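Local coordinates for protein VirX1 (Cyanophage Syn10, PDB 6QGM) that iodinates diverse substrates as a viral halogenase of the tryptophan halogenase family, probably with the help of a flavin, at residues W418-T422 with Q423-Y427; E355-G358 with L359-T362; V403-H406 with Y407-M411. All coordinates share one frame; numbering follows the deposited sequence.

Contact 1 (W418-T422 with Q423-Y427)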
# COMPACT_ATOMS: atom_id res chain seq x y z
N TRP B 418 -17.55 -10.45 28.01
CA TRP B 418 -16.59 -11.26 27.21
C TRP B 418 -17.30 -11.86 26.00
O TRP B 418 -16.65 -11.96 24.95
CB TRP B 418 -15.90 -12.31 28.10
CG TRP B 418 -14.83 -11.70 28.95
CD1 TRP B 418 -14.87 -11.47 30.29
CD2 TRP B 418 -13.58 -11.16 28.48
NE1 TRP B 418 -13.72 -10.85 30.70
CE2 TRP B 418 -12.91 -10.64 29.61
CE3 TRP B 418 -12.96 -11.09 27.23
CZ2 TRP B 418 -11.66 -10.05 29.51
CZ3 TRP B 418 -11.73 -10.50 27.14
CH2 TRP B 418 -11.08 -10.01 28.26
N LYS B 419 -18.59 -12.21 26.13
CA LYS B 419 -19.40 -12.66 24.97
C LYS B 419 -19.42 -11.52 23.94
O LYS B 419 -19.24 -11.82 22.75
CB LYS B 419 -20.78 -13.15 25.39
CG LYS B 419 -21.29 -14.31 24.55
CD LYS B 419 -22.72 -14.70 24.81
CE LYS B 419 -23.49 -15.13 23.56
NZ LYS B 419 -24.92 -14.73 23.61
N TRP B 420 -19.54 -10.27 24.39
CA TRP B 420 -19.56 -9.10 23.47
C TRP B 420 -18.20 -8.95 22.78
O TRP B 420 -18.17 -8.75 21.54
CB TRP B 420 -19.92 -7.78 24.15
CG TRP B 420 -19.97 -6.65 23.16
CD1 TRP B 420 -21.00 -6.34 22.32
CD2 TRP B 420 -18.92 -5.71 22.86
NE1 TRP B 420 -20.66 -5.28 21.51
CE2 TRP B 420 -19.40 -4.87 21.84
CE3 TRP B 420 -17.61 -5.52 23.34
CZ2 TRP B 420 -18.62 -3.83 21.30
CZ3 TRP B 420 -16.85 -4.49 22.81
CH2 TRP B 420 -17.35 -3.66 21.81
N CYS B 421 -17.12 -9.02 23.56
CA CYS B 421 -15.73 -8.76 23.09
C CYS B 421 -15.31 -9.79 22.03
O CYS B 421 -14.62 -9.38 21.08
CB CYS B 421 -14.74 -8.78 24.25
SG CYS B 421 -14.88 -7.32 25.32
N THR B 422 -15.73 -11.06 22.17
CA THR B 422 -15.17 -12.22 21.44
C THR B 422 -16.13 -12.75 20.38
O THR B 422 -15.64 -13.49 19.49
CB THR B 422 -14.82 -13.39 22.38
OG1 THR B 422 -15.97 -13.81 23.11
CG2 THR B 422 -13.72 -13.05 23.35
N GLN B 423 -17.43 -12.46 20.48
CA GLN B 423 -18.46 -13.16 19.65
C GLN B 423 -19.39 -12.17 18.94
O GLN B 423 -20.00 -12.60 17.96
CB GLN B 423 -19.26 -14.14 20.52
CG GLN B 423 -18.40 -15.22 21.18
CD GLN B 423 -17.65 -16.06 20.17
OE1 GLN B 423 -18.16 -16.35 19.09
NE2 GLN B 423 -16.43 -16.45 20.52
N MET B 424 -19.49 -10.91 19.38
CA MET B 424 -20.51 -9.96 18.85
C MET B 424 -19.83 -8.77 18.18
O MET B 424 -20.15 -8.50 17.02
CB MET B 424 -21.46 -9.50 19.96
CG MET B 424 -22.48 -10.56 20.31
SD MET B 424 -23.94 -9.84 21.09
CE MET B 424 -24.59 -8.79 19.78
N CYS B 425 -18.92 -8.08 18.86
CA CYS B 425 -18.22 -6.89 18.32
C CYS B 425 -17.50 -7.23 16.99
O CYS B 425 -16.73 -8.22 16.96
CB CYS B 425 -17.21 -6.36 19.32
SG CYS B 425 -16.38 -4.87 18.75
N ASN B 426 -17.76 -6.44 15.95
CA ASN B 426 -17.10 -6.52 14.62
C ASN B 426 -15.94 -5.52 14.56
O ASN B 426 -16.20 -4.30 14.54
CB ASN B 426 -18.05 -6.22 13.46
CG ASN B 426 -19.20 -7.20 13.42
OD1 ASN B 426 -20.35 -6.80 13.57
ND2 ASN B 426 -18.88 -8.48 13.25
N TYR B 427 -14.71 -6.02 14.50
CA TYR B 427 -13.49 -5.19 14.60
C TYR B 427 -13.01 -4.75 13.22
O TYR B 427 -12.09 -3.91 13.16
CB TYR B 427 -12.44 -5.96 15.39
CG TYR B 427 -12.79 -6.20 16.85
CD1 TYR B 427 -12.46 -5.27 17.83
CD2 TYR B 427 -13.43 -7.36 17.26
CE1 TYR B 427 -12.76 -5.49 19.16
CE2 TYR B 427 -13.73 -7.60 18.59
CZ TYR B 427 -13.38 -6.67 19.55
OH TYR B 427 -13.67 -6.89 20.86
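W420 and C425 meet where helix 416-424 runs out through a wider, pi-type turn. The N-H of C425 reaches five residues back to W420 O, N to O 2.9 Å, and comes in nearly straight at 173°, almost head-on to the carbonyl. M424 N adds a weak bond to that same oxygen. Q423 N still makes the ordinary helical bond to K419 O, though it is bent.

The side chains repeat the pairing. W420 has its CG anti to the backbone N (chi1 -178°), which swings the indole to the carbonyl side, next to the turn. C425 CB then sits over one face of the six-membered ring, 3.6 Å from its centroid, in a CH-pi contact. C425 SG lies further out and obliquely, 3.4 Å from W420 CH2, a sulfur-aromatic contact. M424 CB touches the indole at W420 CD1, 4.0 Å away, the two side chains crossing at about a right angle. R299 approaches the same indole as a cation-pi partner.

Further out, the amide of Q423 leaves the helix altogether: its OE1 bonds R385 and its NE2 bonds V380 O, both of the second subunit, so the turn faces that interface. Y427 brings the chain back, its ring stacked on W442 and packed against helix 382-408. C425 SG stands 3.5 Å above the plane of the Y427 ring, offset toward the rim, while Y427 OH donates to C421 O at 2.7 Å, in the carbonyl plane and on a lone pair.

Contact 2 (E355-G358 with L359-T362)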
# COMPACT_ATOMS: atom_id res chain seq x y z
N GLU B 355 -1.69 -1.88 27.35
CA GLU B 355 -0.36 -1.97 26.71
C GLU B 355 0.52 -0.84 27.25
O GLU B 355 1.43 -0.39 26.54
CB GLU B 355 -0.54 -1.97 25.19
CG GLU B 355 -0.84 -3.34 24.63
CD GLU B 355 0.27 -4.38 24.83
OE1 GLU B 355 1.46 -3.98 24.83
OE2 GLU B 355 -0.06 -5.59 25.00
N SER B 356 0.31 -0.46 28.51
CA SER B 356 1.14 0.49 29.29
C SER B 356 1.38 1.73 28.44
O SER B 356 2.52 2.19 28.33
CB SER B 356 2.44 -0.15 29.70
OG SER B 356 2.19 -1.36 30.40
N THR B 357 0.30 2.23 27.86
CA THR B 357 0.29 3.25 26.78
C THR B 357 -0.05 4.62 27.41
O THR B 357 0.08 5.63 26.71
CB THR B 357 -0.55 2.68 25.62
OG1 THR B 357 -0.58 3.58 24.52
CG2 THR B 357 -1.96 2.28 26.02
N GLY B 358 -0.36 4.64 28.72
CA GLY B 358 -0.60 5.85 29.53
C GLY B 358 0.17 7.07 29.05
O GLY B 358 -0.45 8.03 28.62
N LEU B 359 1.50 7.04 29.11
CA LEU B 359 2.38 8.21 28.82
C LEU B 359 2.61 8.38 27.31
O LEU B 359 3.32 9.36 26.96
CB LEU B 359 3.73 8.03 29.54
CG LEU B 359 3.75 8.35 31.03
CD1 LEU B 359 5.19 8.53 31.52
CD2 LEU B 359 2.94 9.60 31.36
N LEU B 360 2.07 7.52 26.45
CA LEU B 360 2.38 7.53 24.98
C LEU B 360 1.92 8.86 24.38
O LEU B 360 2.72 9.59 23.78
CB LEU B 360 1.67 6.37 24.28
CG LEU B 360 1.91 6.29 22.78
CD1 LEU B 360 3.33 5.81 22.49
CD2 LEU B 360 0.89 5.38 22.12
N THR B 361 0.62 9.12 24.51
CA THR B 361 -0.06 10.38 24.15
C THR B 361 0.81 11.58 24.57
O THR B 361 0.69 12.64 23.93
CB THR B 361 -1.49 10.35 24.73
OG1 THR B 361 -2.14 11.56 24.36
CG2 THR B 361 -1.53 10.18 26.23
N THR B 362 1.67 11.43 25.59
CA THR B 362 2.48 12.53 26.19
C THR B 362 3.86 12.64 25.51
O THR B 362 4.07 13.69 24.87
CB THR B 362 2.60 12.39 27.71
OG1 THR B 362 1.27 12.21 28.22
CG2 THR B 362 3.26 13.58 28.38
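T357 and L360 pinch the chain together just where helix 360-373 begins. The tight part is a four-residue turn, T357 to L360, closed by L360 N donating to T357 O at 2.8 Å. The N-H points well at the oxygen (156°), but the donor stands above the carbonyl plane, 46° out of it, and so misses the lone pairs. G358 and L359 form the two corners, with backbone angles roughly those of a type I turn.

Side chains press on the same spot. T357 turns its hydroxyl to the carbonyl side of the residue (chi1 -178°), and that brings OG1 against the leucine, 3.3 Å from L360 CD2 and 3.6 Å from L360 CB. The two side chains cross at a slant, with L360 CD2 and CB both against the threonine. Beyond them L360 packs on Q395 and F399 of helix 382-408.

The other end is looser. T361 rests its methyl CG2 3.4 Å from G358 O, while L359 offers no more than its CB, 3.7 Å from G358 C. T361 is partly exposed, whereas the rest of the touching residues are buried near the middle of the chain. The T361 hydroxyl turns to G345 O and G349 O, tying the helix start to the loop at G345 and to strand 349-350.

On the upstream side S356 OG bonds K76 NZ and S48 OG; a lysine beside a Glu-Ser pair is consistent with the active-site region of flavin-dependent halogenases. Chemically, one backbone hydrogen bond joins the two halves and the rest is packing of aliphatic carbons against one another, a hydroxyl and a carbonyl oxygen, so the hydroxyls of S356 and T361 serve the surrounding loops and strands more than the turn itself.

Contact 3 (V403-H406 with Y407-M411)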
# COMPACT_ATOMS: atom_id res chain seq x y z
N VAL B 403 -4.65 -2.82 21.23
CA VAL B 403 -5.30 -3.07 22.55
C VAL B 403 -6.60 -3.85 22.30
O VAL B 403 -6.83 -4.82 23.02
CB VAL B 403 -5.52 -1.74 23.32
CG1 VAL B 403 -6.43 -1.89 24.51
CG2 VAL B 403 -4.20 -1.15 23.75
N ALA B 404 -7.39 -3.48 21.29
CA ALA B 404 -8.65 -4.17 20.94
C ALA B 404 -8.39 -5.65 20.63
O ALA B 404 -9.25 -6.48 20.99
CB ALA B 404 -9.34 -3.48 19.79
N MET B 405 -7.24 -5.99 20.03
CA MET B 405 -6.90 -7.38 19.64
C MET B 405 -6.75 -8.28 20.87
O MET B 405 -7.03 -9.47 20.74
CB MET B 405 -5.61 -7.41 18.80
CG MET B 405 -5.82 -6.96 17.38
SD MET B 405 -4.40 -7.23 16.33
CE MET B 405 -5.00 -6.59 14.76
N HIS B 406 -6.34 -7.72 22.01
CA HIS B 406 -6.21 -8.46 23.31
C HIS B 406 -7.56 -9.04 23.74
O HIS B 406 -7.57 -10.11 24.38
CB HIS B 406 -5.70 -7.54 24.43
CG HIS B 406 -4.30 -7.04 24.24
ND1 HIS B 406 -3.92 -6.32 23.14
CD2 HIS B 406 -3.22 -7.12 25.03
CE1 HIS B 406 -2.64 -6.00 23.24
NE2 HIS B 406 -2.19 -6.48 24.39
N TYR B 407 -8.65 -8.34 23.43
CA TYR B 407 -10.04 -8.75 23.76
C TYR B 407 -10.57 -9.67 22.66
O TYR B 407 -11.11 -10.74 22.97
CB TYR B 407 -10.95 -7.52 23.91
CG TYR B 407 -10.60 -6.59 25.05
CD1 TYR B 407 -10.98 -6.88 26.34
CD2 TYR B 407 -9.94 -5.39 24.83
CE1 TYR B 407 -10.69 -6.04 27.40
CE2 TYR B 407 -9.63 -4.53 25.86
CZ TYR B 407 -10.01 -4.86 27.16
OH TYR B 407 -9.72 -4.02 28.20
N ALA B 408 -10.41 -9.25 21.41
CA ALA B 408 -11.07 -9.82 20.22
C ALA B 408 -10.79 -11.32 20.10
O ALA B 408 -11.70 -12.06 19.67
CB ALA B 408 -10.59 -9.08 19.00
N TYR B 409 -9.57 -11.74 20.45
CA TYR B 409 -9.05 -13.11 20.21
C TYR B 409 -9.12 -13.97 21.48
O TYR B 409 -8.74 -15.13 21.39
CB TYR B 409 -7.63 -13.01 19.65
CG TYR B 409 -7.61 -12.52 18.23
CD1 TYR B 409 -8.02 -13.35 17.20
CD2 TYR B 409 -7.22 -11.23 17.91
CE1 TYR B 409 -7.99 -12.94 15.88
CE2 TYR B 409 -7.23 -10.78 16.60
CZ TYR B 409 -7.63 -11.64 15.59
OH TYR B 409 -7.68 -11.20 14.30
N SER B 410 -9.62 -13.42 22.59
CA SER B 410 -9.80 -14.19 23.85
C SER B 410 -10.74 -15.36 23.61
O SER B 410 -11.58 -15.29 22.67
CB SER B 410 -10.30 -13.32 24.96
OG SER B 410 -10.59 -14.11 26.11
N MET B 411 -10.62 -16.42 24.42
CA MET B 411 -11.54 -17.58 24.42
C MET B 411 -12.72 -17.30 25.36
O MET B 411 -13.73 -18.03 25.26
CB MET B 411 -10.84 -18.87 24.84
CG MET B 411 -9.73 -19.23 23.89
SD MET B 411 -9.02 -20.87 24.21
CE MET B 411 -10.41 -21.90 23.74
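M405 and Y409 run side by side and point the same way, with M405 CG 4.1 Å from Y409 CE2. The tyrosine ring meets the backbone edge-on: M405 O lies in the ring plane, 3.3 Å from Y409 CD2. Y409 carries its CG beside its own backbone N (chi1 -72°), and this folds the ring back along the helix toward the methionine. Helix 462-468 lines this side through I462, which touches M405, and I466, which touches Y409.

Y407 projects from a different side of the helix. Its ring also leans back over the preceding turn, and CD2 comes 3.6 Å from V403 O by an oblique approach. V403 CG1 makes a looser apolar contact with Y407 CE2 at 4.4 Å, while A404 O sits near the ring plane at the edge. At the far end of the ring, Y407 OH bonds E352 OE2.

All of this happens as the long helix 382-408 reaches its C-terminal end and passes into the loop toward helix 416-424. A404 O takes two backbone donors, A408 N at 3.0 Å and Y407 N at 3.1 Å. The first lies in the carbonyl plane, but the second stands 57° out of it, so the two use quite different parts of the oxygen. The next bond, Y409 N to M405 O, is weak at 3.4 Å, and S410 N then turns back three residues to Y407 O.

H406 sends its imidazole away from Y407-M411, where NE2 bonds E355 OE2, ND1 bonds F402 O and the ring meets F402 edge-to-face. H406 O accepts from H469 NE2, and Y409 O beyond it accepts from R376 NH1 of the second subunit.

Overall arrangement
Along the chain the order is contact 2, contact 3, contact 1, carried by the successive helices 360-373, 382-408 and 416-424. Contact 2 lies deep, about 4 Å from the chain's centre; contacts 3 and 1 lie progressively further out, their centres about 16 and 23 Å from it. Contacts 1 and 3 are neighbours, centres 9 Å apart: T422 CG2 packs on S410 O and Y427 on A408, and both contacts touch the second subunit. Contacts 2 and 3, centres 19 Å apart, are linked by a probable hydrogen bond between E355 and H406. Contact 3 thus connects the buried 355-362 turn with the subunit interface.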